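Replication initiation and membrane attachment protein (Geobacillus stearothermophilus 10, PDB 5WTN) probably takes part in primosome assembly at the start of DNA replication, acting as a tetramer that forms a complex with a primosomal re-initiation protein. Local coordinates at residues Leu219-Arg222 with Arg223-Thr226. Residues are numbered along the deposited sequence; the frame is centred on the assembly and turned at random.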
loop_
_atom_site.group_PDB
_atom_site.type_symbol
_atom_site.label_atom_id
_atom_site.label_comp_id
_atom_site.label_asym_id
_atom_site.label_seq_id
_atom_site.Cartn_x
_atom_site.Cartn_y
_atom_site.Cartn_z
ATOM N N LEU A 219 31.852 16.429 42.135
ATOM C CA LEU A 219 32.943 16.459 41.159
ATOM C C LEU A 219 32.605 15.766 39.852
ATOM O O LEU A 219 33.495 15.255 39.168
ATOM C CB LEU A 219 34.239 15.858 41.731
ATOM C CG LEU A 219 34.858 16.525 42.962
ATOM C CD1 LEU A 219 34.716 18.049 42.896
ATOM C CD2 LEU A 219 34.294 15.962 44.275
ATOM N N VAL A 220 31.330 15.797 39.477
ATOM C CA VAL A 220 30.897 15.278 38.183
ATOM C C VAL A 220 30.777 16.408 37.162
ATOM O O VAL A 220 29.871 17.238 37.245
ATOM C CB VAL A 220 29.546 14.547 38.291
ATOM C CG1 VAL A 220 29.108 14.040 36.926
ATOM C CG2 VAL A 220 29.639 13.404 39.289
ATOM N N PRO A 221 31.694 16.430 36.200
ATOM C CA PRO A 221 31.709 17.472 35.167
ATOM C C PRO A 221 30.376 17.581 34.431
ATOM O O PRO A 221 29.841 16.576 33.965
ATOM C CB PRO A 221 32.801 16.994 34.209
ATOM C CG PRO A 221 32.808 15.512 34.367
ATOM C CD PRO A 221 32.490 15.253 35.812
ATOM N N ARG A 222 29.856 18.800 34.329
ATOM C CA ARG A 222 28.602 19.053 33.616
ATOM C C ARG A 222 28.622 18.429 32.209
ATOM O O ARG A 222 27.593 17.978 31.698
ATOM C CB ARG A 222 28.341 20.566 33.562
ATOM C CG ARG A 222 27.269 21.013 32.579
ATOM C CD ARG A 222 25.877 20.926 33.185
ATOM N NE ARG A 222 24.817 21.368 32.269
ATOM C CZ ARG A 222 24.382 20.677 31.210
ATOM N NH1 ARG A 222 24.915 19.497 30.898
ATOM N NH2 ARG A 222 23.405 21.167 30.450
ATOM N N ARG A 223 29.817 18.360 31.627
ATOM C CA ARG A 223 30.042 17.732 30.332
ATOM C C ARG A 223 29.564 16.282 30.300
ATOM O O ARG A 223 29.294 15.745 29.227
ATOM C CB ARG A 223 31.537 17.765 29.995
ATOM C CG ARG A 223 32.238 19.101 30.282
ATOM C CD ARG A 223 33.757 18.916 30.408
ATOM N NE ARG A 223 34.259 17.841 29.546
ATOM C CZ ARG A 223 34.651 17.998 28.280
ATOM N NH1 ARG A 223 34.609 19.198 27.707
ATOM N NH2 ARG A 223 35.087 16.950 27.582
ATOM N N ALA A 224 29.471 15.648 31.468
ATOM C CA ALA A 224 29.073 14.238 31.539
ATOM C C ALA A 224 27.644 14.028 31.081
ATOM O O ALA A 224 27.301 12.984 30.519
ATOM C CB ALA A 224 29.244 13.691 32.939
ATOM N N VAL A 225 26.811 15.033 31.305
ATOM C CA VAL A 225 25.434 14.919 30.901
ATOM C C VAL A 225 25.353 15.454 29.479
ATOM O O VAL A 225 25.452 16.658 29.225
ATOM C CB VAL A 225 24.534 15.725 31.823
ATOM C CG1 VAL A 225 23.105 15.729 31.314
ATOM C CG2 VAL A 225 24.602 15.158 33.214
ATOM N N THR A 226 25.155 14.528 28.553
ATOM C CA THR A 226 25.125 14.849 27.147
ATOM C C THR A 226 23.690 15.198 26.807
ATOM O O THR A 226 22.809 15.104 27.661
ATOM C CB THR A 226 25.593 13.640 26.326
ATOM O OG1 THR A 226 24.805 12.494 26.674
ATOM C CG2 THR A 226 27.054 13.335 26.627
#
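Ala224 N donates to Pro221 O over 2.7 Å, and one residue further on Val225 N reaches Arg222 O at 3.1 Å. These two successive i to i+3 bonds define a short 3-10 turn in the connection between helix 208-217 and helix 227-240. Ahead of the turn, Leu219, with positive phi, is the C-prime residue of the Schellman motif that closes helix 208-217; after it, Thr226 is the N-cap of helix 227-240, its OG1 bound to Val229 N.

The Arg222 side chain adds a third, weak link. With CG anti to the backbone N (chi1 166°), the chain leaves the turn at CB, and its bend at chi2 (85°) brings the guanidinium end round to Val225, presenting an edge to the carbonyl of that residue. Arg222 NH1 lies 3.3 Å from Val225 O, nearly in the guanidinium plane, but the N-H is poorly aimed. Arg222 NH1 also lies 3.9 Å from Val225 CB. The side chains of Arg222 and Val225 both touch Phe212 of helix 208-217, so the two ends of this weak link share a neighbour on the preceding helix.

Val220 and Val225 are buried and both rest on Leu215 of the same helix, while Pro221 touches Tyr259. Two apolar contacts, both made by the methyl of Ala224, complete the turn. Pro221 CG lies 4.2 Å from Ala224 CB, and one branch of the preceding valine comes slightly closer, with Val220 CG1 4.0 Å from Ala224 CB.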